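Local coordinates for protein beta-galactosidase (Marinomonas sp. ef1, PDB 6Y2K) that hydrolyses terminal beta-galactosyl residues of beta-galactosides, as a cold-active family GH42 enzyme that assembles into hexamers, at residues 479-484 / 515-520; 474-479 / 495-500; 556-561 / 571-576; 411-416 / 463-468; 524-529 / 549-554. All coordinates share one frame; numbering follows the deposited sequence.

Contact 1: residues 479-484 / 515-520; sequences ELQNRL and LASLLP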
# COMPACT_ATOMS: atom_id res chain seq x y z
N GLU A 479 13.81 50.54 14.07
CA GLU A 479 12.81 51.36 13.41
C GLU A 479 11.55 50.54 13.11
O GLU A 479 10.42 51.04 13.27
CB GLU A 479 13.38 52.04 12.15
CG GLU A 479 14.36 53.17 12.45
CD GLU A 479 15.76 52.69 12.83
OE1 GLU A 479 16.01 51.46 12.83
OE2 GLU A 479 16.62 53.54 13.14
N LEU A 480 11.72 49.27 12.69
CA LEU A 480 10.58 48.38 12.53
C LEU A 480 9.88 48.15 13.87
O LEU A 480 8.65 48.21 13.93
CB LEU A 480 10.97 47.03 11.91
CG LEU A 480 9.83 46.00 11.82
CD1 LEU A 480 8.62 46.56 11.08
CD2 LEU A 480 10.31 44.72 11.16
N GLN A 481 10.63 47.93 14.95
CA GLN A 481 9.99 47.73 16.25
C GLN A 481 9.13 48.93 16.68
O GLN A 481 8.04 48.74 17.23
CB GLN A 481 11.00 47.36 17.35
CG GLN A 481 10.35 46.86 18.64
CD GLN A 481 9.43 45.66 18.43
OE1 GLN A 481 9.81 44.68 17.77
NE2 GLN A 481 8.23 45.72 19.01
N ASN A 482 9.60 50.15 16.40
CA ASN A 482 8.81 51.37 16.66
C ASN A 482 7.50 51.38 15.87
O ASN A 482 6.45 51.69 16.43
CB ASN A 482 9.61 52.64 16.33
CG ASN A 482 10.74 52.89 17.29
OD1 ASN A 482 10.67 52.55 18.48
ND2 ASN A 482 11.81 53.52 16.79
N ARG A 483 7.57 51.03 14.59
CA ARG A 483 6.37 50.91 13.75
C ARG A 483 5.41 49.84 14.28
O ARG A 483 4.20 50.04 14.28
CB ARG A 483 6.73 50.64 12.29
CG ARG A 483 7.34 51.85 11.56
CD ARG A 483 7.45 51.62 10.06
NE ARG A 483 8.44 50.60 9.73
CZ ARG A 483 9.76 50.78 9.68
NH1 ARG A 483 10.56 49.76 9.36
NH2 ARG A 483 10.31 51.97 9.94
N LEU A 484 5.94 48.71 14.75
CA LEU A 484 5.11 47.66 15.35
C LEU A 484 4.46 48.12 16.65
O LEU A 484 3.28 47.84 16.87
CB LEU A 484 5.90 46.36 15.58
CG LEU A 484 6.43 45.65 14.32
CD1 LEU A 484 7.26 44.44 14.72
CD2 LEU A 484 5.30 45.24 13.39
N LEU A 515 10.94 42.25 19.82
CA LEU A 515 9.49 42.00 19.90
C LEU A 515 9.01 41.65 21.32
O LEU A 515 7.83 41.78 21.60
CB LEU A 515 9.09 40.86 18.94
CG LEU A 515 7.60 40.70 18.60
CD1 LEU A 515 7.18 41.72 17.55
CD2 LEU A 515 7.31 39.29 18.10
N ALA A 516 9.91 41.20 22.19
CA ALA A 516 9.53 40.77 23.54
C ALA A 516 8.83 41.83 24.39
O ALA A 516 8.02 41.48 25.25
CB ALA A 516 10.74 40.22 24.29
N SER A 517 9.12 43.11 24.18
CA SER A 517 8.40 44.19 24.87
C SER A 517 6.92 44.23 24.46
O SER A 517 6.06 44.50 25.29
CB SER A 517 9.06 45.55 24.65
OG SER A 517 9.10 45.90 23.28
N LEU A 518 6.63 43.92 23.20
CA LEU A 518 5.25 43.88 22.67
C LEU A 518 4.55 42.55 22.99
O LEU A 518 3.35 42.51 23.28
CB LEU A 518 5.27 44.07 21.15
CG LEU A 518 4.44 45.15 20.46
CD1 LEU A 518 4.20 44.74 19.01
CD2 LEU A 518 3.13 45.49 21.16
N LEU A 519 5.31 41.46 22.86
CA LEU A 519 4.81 40.11 23.04
C LEU A 519 5.71 39.39 24.03
O LEU A 519 6.70 38.78 23.63
CB LEU A 519 4.78 39.39 21.68
CG LEU A 519 3.54 39.69 20.84
CD1 LEU A 519 3.77 39.50 19.35
CD2 LEU A 519 2.39 38.82 21.32
N PRO A 520 5.41 39.50 25.34
CA PRO A 520 6.33 38.94 26.34
C PRO A 520 6.38 37.40 26.37
O PRO A 520 5.49 36.75 26.92
CB PRO A 520 5.84 39.53 27.66
CG PRO A 520 4.41 39.89 27.42
CD PRO A 520 4.31 40.26 25.97

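Contact 2: residues 474-479 / 495-500; sequences AHITPE and PRTGSK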
# COMPACT_ATOMS: atom_id res chain seq x y z
N ALA A 474 13.40 37.60 10.86
CA ALA A 474 14.54 37.12 11.67
C ALA A 474 15.22 38.23 12.47
O ALA A 474 15.36 38.11 13.69
CB ALA A 474 15.54 36.39 10.79
N HIS A 475 15.60 39.30 11.79
CA HIS A 475 16.07 40.52 12.44
C HIS A 475 15.03 41.62 12.34
O HIS A 475 14.52 41.91 11.26
CB HIS A 475 17.39 41.00 11.82
CG HIS A 475 17.87 42.30 12.38
ND1 HIS A 475 18.20 42.46 13.71
CD2 HIS A 475 18.05 43.52 11.81
CE1 HIS A 475 18.58 43.71 13.93
NE2 HIS A 475 18.49 44.37 12.79
N ILE A 476 14.73 42.24 13.49
CA ILE A 476 13.83 43.38 13.59
C ILE A 476 14.71 44.60 13.85
O ILE A 476 15.38 44.66 14.89
CB ILE A 476 12.83 43.23 14.77
CG1 ILE A 476 11.95 41.99 14.58
CG2 ILE A 476 11.98 44.49 14.93
CD1 ILE A 476 11.13 41.63 15.80
N THR A 477 14.70 45.56 12.93
CA THR A 477 15.42 46.82 13.13
C THR A 477 14.74 47.62 14.24
O THR A 477 13.55 47.43 14.49
CB THR A 477 15.46 47.70 11.86
OG1 THR A 477 14.12 48.00 11.44
CG2 THR A 477 16.19 47.00 10.73
N PRO A 478 15.49 48.50 14.93
CA PRO A 478 14.83 49.35 15.93
C PRO A 478 13.69 50.19 15.35
O PRO A 478 12.71 50.48 16.04
CB PRO A 478 15.97 50.24 16.44
CG PRO A 478 17.20 49.43 16.22
CD PRO A 478 16.95 48.70 14.93
N GLU A 479 13.81 50.54 14.07
CA GLU A 479 12.81 51.36 13.41
C GLU A 479 11.55 50.54 13.11
O GLU A 479 10.42 51.04 13.27
CB GLU A 479 13.38 52.04 12.15
CG GLU A 479 14.36 53.17 12.45
CD GLU A 479 15.76 52.69 12.83
OE1 GLU A 479 16.01 51.46 12.83
OE2 GLU A 479 16.62 53.54 13.14
N PRO A 495 7.23 32.12 13.57
CA PRO A 495 8.43 31.57 14.21
C PRO A 495 9.73 32.19 13.67
O PRO A 495 9.81 32.55 12.50
CB PRO A 495 8.37 30.08 13.87
CG PRO A 495 6.93 29.82 13.57
CD PRO A 495 6.39 31.07 12.97
N ARG A 496 10.72 32.30 14.56
CA ARG A 496 12.03 32.88 14.26
C ARG A 496 12.03 34.42 14.12
O ARG A 496 13.09 35.00 13.90
CB ARG A 496 12.70 32.21 13.04
CG ARG A 496 12.65 30.69 13.09
CD ARG A 496 13.28 29.98 11.91
NE ARG A 496 14.73 29.96 11.98
CZ ARG A 496 15.52 29.16 11.26
NH1 ARG A 496 15.01 28.30 10.37
NH2 ARG A 496 16.83 29.23 11.41
N THR A 497 10.87 35.07 14.31
CA THR A 497 10.81 36.53 14.34
C THR A 497 11.61 37.07 15.54
O THR A 497 11.44 36.60 16.67
CB THR A 497 9.37 37.05 14.38
OG1 THR A 497 8.69 36.73 13.15
CG2 THR A 497 9.33 38.58 14.60
N GLY A 498 12.47 38.05 15.28
CA GLY A 498 13.33 38.63 16.31
C GLY A 498 14.34 37.67 16.92
O GLY A 498 14.73 37.84 18.08
N SER A 499 14.78 36.68 16.15
CA SER A 499 15.73 35.67 16.63
C SER A 499 17.21 35.99 16.32
O SER A 499 18.10 35.29 16.82
CB SER A 499 15.36 34.29 16.05
OG SER A 499 15.47 34.26 14.64
N LYS A 500 17.46 37.02 15.51
CA LYS A 500 18.83 37.39 15.14
C LYS A 500 19.06 38.90 15.22
O LYS A 500 18.18 39.70 14.89
CB LYS A 500 19.18 36.93 13.71
CG LYS A 500 19.05 35.44 13.44
CD LYS A 500 20.08 34.61 14.18
CE LYS A 500 19.84 33.12 14.01
NZ LYS A 500 20.69 32.31 14.92
O HOH W 1 15.92 41.10 15.93

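Contact 3: residues 556-561 / 571-576; sequences ELPCLL and MGEGRH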
# COMPACT_ATOMS: atom_id res chain seq x y z
N GLU A 556 3.51 34.03 29.89
CA GLU A 556 2.26 34.16 30.64
C GLU A 556 1.10 34.56 29.73
O GLU A 556 -0.04 34.60 30.17
CB GLU A 556 2.41 35.19 31.77
CG GLU A 556 3.44 34.82 32.82
CD GLU A 556 3.17 33.48 33.48
OE1 GLU A 556 4.14 32.72 33.70
OE2 GLU A 556 1.98 33.18 33.78
N LEU A 557 1.37 34.83 28.45
CA LEU A 557 0.32 35.16 27.50
C LEU A 557 -0.67 34.00 27.37
O LEU A 557 -0.27 32.84 27.49
CB LEU A 557 0.91 35.49 26.13
CG LEU A 557 1.70 36.79 26.01
CD1 LEU A 557 2.47 36.80 24.70
CD2 LEU A 557 0.79 38.01 26.11
N PRO A 558 -1.97 34.29 27.13
CA PRO A 558 -2.90 33.19 26.86
C PRO A 558 -2.50 32.42 25.60
O PRO A 558 -2.02 33.04 24.64
CB PRO A 558 -4.24 33.90 26.63
CG PRO A 558 -4.08 35.27 27.19
CD PRO A 558 -2.63 35.60 27.01
N CYS A 559 -2.72 31.11 25.63
CA CYS A 559 -2.40 30.22 24.51
C CYS A 559 -3.67 29.88 23.74
O CYS A 559 -4.67 29.47 24.32
CB CYS A 559 -1.78 28.93 25.02
SG CYS A 559 -0.10 29.14 25.63
N LEU A 560 -3.60 30.06 22.42
CA LEU A 560 -4.68 29.69 21.51
C LEU A 560 -4.45 28.32 20.87
O LEU A 560 -5.41 27.70 20.40
CB LEU A 560 -4.83 30.75 20.41
CG LEU A 560 -5.18 32.19 20.83
CD1 LEU A 560 -6.42 32.21 21.73
CD2 LEU A 560 -4.03 32.93 21.51
N LEU A 561 -3.19 27.88 20.83
CA LEU A 561 -2.80 26.53 20.42
C LEU A 561 -1.63 26.06 21.29
O LEU A 561 -0.76 26.86 21.63
CB LEU A 561 -2.37 26.49 18.95
CG LEU A 561 -3.40 26.90 17.89
CD1 LEU A 561 -2.75 26.98 16.52
CD2 LEU A 561 -4.57 25.93 17.83
N MET A 571 0.10 32.08 20.76
CA MET A 571 -0.17 32.80 22.00
C MET A 571 -0.37 34.27 21.74
O MET A 571 0.20 34.83 20.80
CB MET A 571 0.99 32.60 23.00
CG MET A 571 2.35 33.16 22.54
SD MET A 571 3.75 32.04 22.74
CE MET A 571 3.35 30.77 21.54
N GLY A 572 -1.17 34.91 22.58
CA GLY A 572 -1.44 36.33 22.46
C GLY A 572 -2.79 36.74 22.98
O GLY A 572 -3.55 35.92 23.51
N GLU A 573 -3.09 38.02 22.82
CA GLU A 573 -4.34 38.61 23.29
C GLU A 573 -4.48 39.98 22.66
O GLU A 573 -3.47 40.57 22.21
CB GLU A 573 -4.37 38.72 24.82
CG GLU A 573 -3.28 39.61 25.42
CD GLU A 573 -3.16 39.48 26.93
OE1 GLU A 573 -4.04 38.87 27.57
OE2 GLU A 573 -2.17 40.01 27.49
N GLY A 574 -5.70 40.49 22.64
CA GLY A 574 -6.00 41.78 22.02
C GLY A 574 -5.65 41.74 20.54
O GLY A 574 -6.24 40.97 19.77
N ARG A 575 -4.66 42.56 20.16
CA ARG A 575 -4.25 42.72 18.77
C ARG A 575 -2.85 42.17 18.45
O ARG A 575 -2.36 42.39 17.34
CB ARG A 575 -4.32 44.20 18.39
CG ARG A 575 -5.71 44.82 18.51
CD ARG A 575 -5.76 46.24 17.94
NE ARG A 575 -5.03 47.20 18.77
CZ ARG A 575 -3.75 47.59 18.62
NH1 ARG A 575 -2.97 47.13 17.64
NH2 ARG A 575 -3.24 48.47 19.48
N HIS A 576 -2.21 41.46 19.38
CA HIS A 576 -0.84 40.96 19.18
C HIS A 576 -0.74 39.45 19.45
O HIS A 576 -1.13 38.98 20.52
CB HIS A 576 0.13 41.72 20.07
CG HIS A 576 0.03 43.21 19.94
ND1 HIS A 576 -0.74 43.99 20.78
CD2 HIS A 576 0.57 44.06 19.03
CE1 HIS A 576 -0.66 45.25 20.40
NE2 HIS A 576 0.14 45.33 19.35

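Contact 4: residues 411-416 / 463-468; sequences KVALMF and DMYELL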
# COMPACT_ATOMS: atom_id res chain seq x y z
N LYS A 411 -6.19 44.57 2.37
CA LYS A 411 -6.16 45.03 3.77
C LYS A 411 -5.38 44.09 4.69
O LYS A 411 -5.25 44.36 5.89
CB LYS A 411 -7.59 45.20 4.29
CG LYS A 411 -8.40 46.13 3.41
CD LYS A 411 -9.63 46.66 4.12
CE LYS A 411 -10.38 47.63 3.22
NZ LYS A 411 -11.32 48.46 4.01
N VAL A 412 -4.90 42.98 4.12
CA VAL A 412 -3.99 42.06 4.80
C VAL A 412 -2.61 42.23 4.19
O VAL A 412 -2.48 42.20 2.96
CB VAL A 412 -4.44 40.59 4.65
CG1 VAL A 412 -3.45 39.65 5.32
CG2 VAL A 412 -5.83 40.41 5.23
N ALA A 413 -1.59 42.39 5.04
CA ALA A 413 -0.20 42.49 4.61
C ALA A 413 0.62 41.31 5.13
O ALA A 413 0.49 40.91 6.30
CB ALA A 413 0.41 43.80 5.08
N LEU A 414 1.45 40.75 4.25
CA LEU A 414 2.46 39.75 4.60
C LEU A 414 3.82 40.41 4.38
O LEU A 414 4.12 40.84 3.27
CB LEU A 414 2.29 38.53 3.69
CG LEU A 414 3.22 37.33 3.92
CD1 LEU A 414 2.58 36.07 3.38
CD2 LEU A 414 4.61 37.52 3.31
N MET A 415 4.63 40.51 5.43
CA MET A 415 5.94 41.17 5.34
C MET A 415 7.02 40.19 4.87
O MET A 415 7.34 39.23 5.58
CB MET A 415 6.34 41.76 6.69
CG MET A 415 7.66 42.53 6.70
SD MET A 415 7.94 43.40 8.26
CE MET A 415 6.77 44.75 8.06
N PHE A 416 7.58 40.47 3.68
CA PHE A 416 8.67 39.69 3.10
C PHE A 416 9.96 40.51 3.13
O PHE A 416 9.99 41.64 2.63
CB PHE A 416 8.34 39.31 1.66
CG PHE A 416 9.31 38.34 1.05
CD1 PHE A 416 10.46 38.80 0.41
CD2 PHE A 416 9.10 36.97 1.14
CE1 PHE A 416 11.37 37.91 -0.15
CE2 PHE A 416 10.01 36.07 0.59
CZ PHE A 416 11.14 36.54 -0.05
N ASP A 463 -0.11 51.64 8.30
CA ASP A 463 -1.41 52.18 8.70
C ASP A 463 -2.61 51.76 7.83
O ASP A 463 -3.74 51.75 8.32
CB ASP A 463 -1.36 53.72 8.80
CG ASP A 463 -1.02 54.38 7.47
OD1 ASP A 463 0.18 54.47 7.13
OD2 ASP A 463 -1.95 54.81 6.76
N MET A 464 -2.37 51.41 6.56
CA MET A 464 -3.44 50.98 5.66
C MET A 464 -3.84 49.49 5.78
O MET A 464 -4.71 49.04 5.02
CB MET A 464 -3.09 51.31 4.20
CG MET A 464 -1.95 50.50 3.58
SD MET A 464 -0.31 50.91 4.23
CE MET A 464 -0.01 52.48 3.40
N TYR A 465 -3.23 48.73 6.70
CA TYR A 465 -3.52 47.30 6.87
C TYR A 465 -4.20 46.99 8.21
O TYR A 465 -3.76 47.43 9.27
CB TYR A 465 -2.23 46.47 6.73
CG TYR A 465 -1.52 46.74 5.43
CD1 TYR A 465 -2.13 46.45 4.22
CD2 TYR A 465 -0.25 47.33 5.40
CE1 TYR A 465 -1.49 46.72 3.01
CE2 TYR A 465 0.40 47.59 4.20
CZ TYR A 465 -0.23 47.28 3.01
OH TYR A 465 0.38 47.54 1.81
N GLU A 466 -5.28 46.21 8.14
CA GLU A 466 -6.02 45.76 9.32
C GLU A 466 -5.40 44.52 9.96
O GLU A 466 -5.50 44.34 11.17
CB GLU A 466 -7.48 45.47 8.95
CG GLU A 466 -8.23 46.67 8.41
CD GLU A 466 -8.32 47.82 9.41
OE1 GLU A 466 -8.16 47.63 10.64
OE2 GLU A 466 -8.54 48.95 8.95
N LEU A 467 -4.78 43.67 9.14
CA LEU A 467 -4.07 42.48 9.59
C LEU A 467 -2.67 42.45 8.97
O LEU A 467 -2.52 42.63 7.77
CB LEU A 467 -4.84 41.23 9.18
CG LEU A 467 -4.22 39.86 9.49
CD1 LEU A 467 -4.04 39.64 10.99
CD2 LEU A 467 -5.08 38.76 8.88
N LEU A 468 -1.67 42.21 9.81
CA LEU A 468 -0.26 42.21 9.42
C LEU A 468 0.38 40.91 9.90
O LEU A 468 0.34 40.62 11.09
CB LEU A 468 0.46 43.40 10.05
CG LEU A 468 1.98 43.52 9.85
CD1 LEU A 468 2.34 43.56 8.38
CD2 LEU A 468 2.51 44.76 10.55
O HOH W 2 -10.10 49.22 6.68

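Contact 5: residues 524-529 / 549-554; sequences ERVDAL and WHEQIK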
# COMPACT_ATOMS: atom_id res chain seq x y z
N GLU A 524 13.15 29.37 24.68
CA GLU A 524 14.20 28.76 25.49
C GLU A 524 15.15 27.94 24.63
O GLU A 524 16.36 27.94 24.86
CB GLU A 524 13.57 27.89 26.57
CG GLU A 524 12.67 28.65 27.54
CD GLU A 524 11.99 27.76 28.57
OE1 GLU A 524 11.68 26.60 28.25
OE2 GLU A 524 11.77 28.24 29.70
N ARG A 525 14.59 27.21 23.67
CA ARG A 525 15.37 26.44 22.70
C ARG A 525 14.47 26.00 21.55
O ARG A 525 13.25 26.20 21.61
CB ARG A 525 16.04 25.22 23.36
CG ARG A 525 15.11 24.25 24.06
CD ARG A 525 15.91 23.11 24.68
NE ARG A 525 15.05 22.00 25.10
CZ ARG A 525 15.49 20.83 25.56
NH1 ARG A 525 16.79 20.55 25.63
NH2 ARG A 525 14.60 19.92 25.94
N VAL A 526 15.07 25.43 20.50
CA VAL A 526 14.35 24.99 19.30
C VAL A 526 14.47 23.48 19.09
O VAL A 526 15.56 22.92 19.15
CB VAL A 526 14.92 25.68 18.04
CG1 VAL A 526 14.20 25.21 16.78
CG2 VAL A 526 14.81 27.20 18.14
N ASP A 527 13.33 22.85 18.82
CA ASP A 527 13.22 21.46 18.37
C ASP A 527 13.07 21.54 16.84
O ASP A 527 12.01 21.92 16.33
CB ASP A 527 11.99 20.83 19.06
CG ASP A 527 11.74 19.38 18.68
OD1 ASP A 527 12.70 18.64 18.41
OD2 ASP A 527 10.57 18.96 18.69
N ALA A 528 14.16 21.24 16.13
CA ALA A 528 14.22 21.37 14.68
C ALA A 528 14.04 19.98 14.07
O ALA A 528 14.87 19.09 14.30
CB ALA A 528 15.53 22.01 14.25
N LEU A 529 12.96 19.81 13.30
CA LEU A 529 12.40 18.48 13.02
C LEU A 529 12.48 18.01 11.56
O LEU A 529 12.35 18.81 10.63
CB LEU A 529 10.93 18.45 13.46
CG LEU A 529 10.65 18.50 14.96
CD1 LEU A 529 9.18 18.76 15.22
CD2 LEU A 529 11.10 17.22 15.67
N TRP A 549 9.69 22.99 12.59
CA TRP A 549 10.19 23.97 13.55
C TRP A 549 9.22 24.06 14.74
O TRP A 549 8.04 24.29 14.56
CB TRP A 549 10.30 25.33 12.86
CG TRP A 549 11.11 26.32 13.61
CD1 TRP A 549 10.65 27.28 14.47
CD2 TRP A 549 12.52 26.45 13.58
NE1 TRP A 549 11.69 28.00 14.98
CE2 TRP A 549 12.86 27.52 14.45
CE3 TRP A 549 13.55 25.77 12.91
CZ2 TRP A 549 14.19 27.93 14.65
CZ3 TRP A 549 14.86 26.18 13.11
CH2 TRP A 549 15.17 27.25 13.98
N HIS A 550 9.76 23.87 15.94
CA HIS A 550 8.97 23.64 17.15
C HIS A 550 9.67 24.33 18.32
O HIS A 550 10.52 23.74 18.99
CB HIS A 550 8.83 22.11 17.34
CG HIS A 550 8.04 21.69 18.54
ND1 HIS A 550 8.32 20.53 19.23
CD2 HIS A 550 6.95 22.22 19.14
CE1 HIS A 550 7.46 20.39 20.22
NE2 HIS A 550 6.61 21.39 20.18
N GLU A 551 9.33 25.60 18.54
CA GLU A 551 9.97 26.39 19.60
C GLU A 551 9.45 26.01 20.97
O GLU A 551 8.24 25.87 21.14
CB GLU A 551 9.79 27.89 19.36
CG GLU A 551 10.62 28.41 18.20
CD GLU A 551 10.23 29.79 17.73
OE1 GLU A 551 9.37 30.45 18.36
OE2 GLU A 551 10.82 30.21 16.71
N GLN A 552 10.36 25.83 21.92
CA GLN A 552 10.03 25.60 23.32
C GLN A 552 9.98 26.98 23.99
O GLN A 552 11.01 27.65 24.10
CB GLN A 552 11.10 24.72 23.98
CG GLN A 552 10.85 24.42 25.45
CD GLN A 552 11.98 23.61 26.08
OE1 GLN A 552 12.32 22.53 25.59
NE2 GLN A 552 12.54 24.13 27.15
N ILE A 553 8.79 27.38 24.44
CA ILE A 553 8.51 28.77 24.84
C ILE A 553 7.99 28.85 26.28
O ILE A 553 7.20 28.00 26.71
CB ILE A 553 7.50 29.42 23.87
CG1 ILE A 553 8.13 29.60 22.48
CG2 ILE A 553 7.00 30.78 24.38
CD1 ILE A 553 7.14 29.93 21.39
N LYS A 554 8.43 29.87 27.00
CA LYS A 554 7.87 30.24 28.30
C LYS A 554 7.18 31.59 28.15
O LYS A 554 7.76 32.54 27.62
CB LYS A 554 8.96 30.31 29.37
CG LYS A 554 8.42 30.65 30.76
CD LYS A 554 9.37 30.23 31.87
CE LYS A 554 8.79 30.52 33.24
NZ LYS A 554 9.37 29.63 34.29

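Contact 1: residues 479-484 / 515-520
Helix 479-484 runs past a short length of chain, 515-518, that takes helical backbone angles without the regular bonding of a helix. The two backbones come nearest at Gln481 and Leu515, whose CA atoms are 6.8 Å apart, and no hydrogen bond crosses between them. The gap is filled by side chains. Gln481, with CG anti to the backbone N (chi1 -168°) and a bend at chi2, swings its amide over the start of 515-518. There OE1 lies 3.4 Å from the CA of Leu515, while NE2 rests 4.0 Å from CB of Leu518 and is hydrogen-bonded to Asn485 OD1, one turn on. An alanine here would remove the amide and its bond to Asn485, and would probably leave Leu515 and Leu518 less well packed against the helix. Beside the amide, two leucines meet methyl to methyl at about a right angle, Leu484 CD1 standing 3.9 Å from Leu515 CD1. Leu518 closes the row, its CD1 lying 4.2 Å from Leu484 CB. Helix 478-486 makes the beta-alpha-beta crossover between adjacent parallel strands 467-470 and 490-493; 515-518 packs on it, while Leu515 also touches Tyr578 of strand 576-579 and Leu518 touches Leu491 of strand 490-493.

Contact 2: residues 474-479 / 495-500
The imidazole of His475 has the backbone N of Thr477 over one face, toward the rim, and the carbonyl oxygen of Lys500 at its edge. The contact ties together the two loops at the C-terminal ends of adjacent parallel strands, 467-470 and 490-493. Lys500 directly follows a type II beta turn, Arg496 to Ser499, while the chain of His475 leads into helix 478-486, where Thr477 is the N-cap. With CG anti to the backbone N (chi1 176°), the ring presents ND1 as donor to Lys500 O at 3.0 Å, in the ring plane and on a lone pair of the carbonyl. A water reinforces this link, accepting from Ile476 N and donating to the same Lys500 O. A leucine here would remove the ND1 donor and would probably leave the chain after the turn less firmly held. One residue back, Ala474 O receives Lys500 N at 3.0 Å, the donor standing above the carbonyl plane rather than on a lone pair. Ile476 reaches the turn with CD1, 3.7 Å from Thr497 CG2. Gly498, at the third turn position with phi 63°, suits the tight fit: a beta carbon there would come about 3.2 Å from Ile476 CD1. Lys500 sends its amine away to Gln363 of a second subunit. Within the turn, Ser499 OG donates to Arg496 O at 2.6 Å, on a lone pair of that carbonyl.

Contact 3: residues 556-561 / 571-576
Met571, Leu557 and Gly572 bury the most surface where the beta hairpin of strands 559-563 and 568-573 begins and ends. The hairpin carries a classic beta bulge, Leu560 and Leu561 both lying opposite Leu570. Next to the bulge, Cys559 and Met571 form an antiparallel non-hydrogen-bonded pair. The chain turns a corner at Leu560 and Leu561, and the touching parts 557-560 and 571-573 run 106° apart end to end.

Met571 leaves the backbone in the crowded position between N and carbonyl carbon (chi1 63°) and then bends twice, leading its thioether away to Ile553 and Thr555 of strand 549-555. The strand pairing sets its CB 3.5 Å from Pro558 O. Leu557 approaches the methionine with one branch, CD1 lying 4.2 Å from Met571 CG. The leucine and Glu573 side chains cross at about a right angle, CD2 lying 3.8 Å from Glu573 OE2. That glutamate, extended beyond CG, also crosses the Pro558 ring at about a right angle, its OE1 3.6 Å from Pro558 CD.

Gly572 supplies the hydrogen bond between the segments. Its N-H points almost along the C=O axis of Pro558, with N 2.9 Å from O and an angle of 163° at the hydrogen. A side chain at this glycine would be pressed into His576 O, bonded to Glu573 N within the type II' turn from Glu573 to His576, and its backbone angles would jam a beta carbon against the preceding carbonyl. Across the hairpin, Leu560 curls back so that its CD2 stands 3.6 Å from Gly572 O.

Contact 4: residues 411-416 / 463-468
Met464 takes part mainly by backing the next residue: its CG lies over the centre of one face of the Tyr465 ring. The opposite face of that ring is covered by Ala413, whose CB sits 3.6 Å from the ring centroid and 13° off the normal, a CH-pi contact that leaves the tyrosine sandwiched between two aliphatic groups. The ring's rotation is probably fixed further by its hydroxyl, which is hydrogen-bonded to Asp454. Glu466 follows and gives its backbone N to Lys411 O at 2.9 Å, in the carbonyl plane but with a bent N-H angle of 138°. Its side chain, bent at chi2, meets the lysine through solvent: one water accepts from Lys411 NZ and donates to Glu466 OE2, the two charged atoms remaining 5.7 Å apart. With Leu467 the parallel strand pairing begins. Its N makes a weak, long bond to the same Lys411 O, 3.4 Å away, and its O receives Ala413 N at 2.9 Å, nearly along the C=O axis. Its side chain lies beside that of Val412 and points the same way, CD2 4.0 Å from Val412 CG1. Leu468 turns to the other face, where its CD1 touches Ala413 CB at 3.8 Å. The pair joins neighbouring strands of the parallel part of an alpha/beta sheet, with strand 453-456 on the far flank of 412-415. Val412 and Leu467 pack against helices 435-448 and 585-598 respectively, whereas Leu468 faces Leu484 of helix 478-486.

Contact 5: residues 524-529 / 549-554
A two-stranded antiparallel ribbon, strands 521-528 and 549-555, forms part of the interface with a second subunit, in keeping with its place in the trimerisation domain. The face of Arg525, Asp527, His550 and Gln552 is polar, with Glu524 at its end. Gln552 stands extended and uses both ends of its amide: NE2 donates in its own plane to Glu524 OE1, 2.8 Å away and almost straight at 177°, reaching that oxygen from above the carboxylate plane, and OE1 accepts from Arg525 NE at 2.8 Å, the donor lying above the carbonyl plane. Arg525, leaving its backbone in the crowded position but extended from CG to NE, turns the edge of its guanidinium to that oxygen. NE2 of Gln552 is shared with Glu377 of the second subunit.

Further along, Asp527 and His550 lie side by side. His550 ND1 meets the anti lone pair of Asp527 OD2 in the ring plane, at 2.8 Å and 172°. Asp527 OD1 forms a salt bridge with Arg288 of the second subunit, consistent with the histidine holding this interface carboxylate in position. Because His550 NE2 is bonded to Asp563, the two carboxylates might favour a doubly protonated, cationic ring.

Backbone bonds hold the register, among them Gln552 N to Arg525 O at 2.9 Å. On the other face Val526 places CG1 over the six-membered ring of Trp549, 3.4 Å from its centroid, while Arg496 makes a cation-pi contact with the same indole. Trp549 NE1 donates in plane to the anti lone pair of Glu551 OE2 at 2.9 Å.

In the fold
All five contacts lie in the range of the trimerisation domain; the barrel strands come earlier in the chain. Contact 4 comes first, in the parallel part of the mixed sheet; contacts 1 and 2 then interleave, sharing Glu479 and helix 478-486, with centres about 9 Å apart. Contact 5 follows, then contact 3, whose hairpin belongs to the same sheet as contact 4. Contact 1 touches contacts 2, 3 and 4, whereas contacts 4 and 5 are farthest apart, about 27 Å between centres. Arg496 and Pro495 of contact 2 meet Glu551 and Trp549 of contact 5. Contacts 2 and 5 reach a second subunit of the hexamer, so this part of the fold extends from sheet to interface.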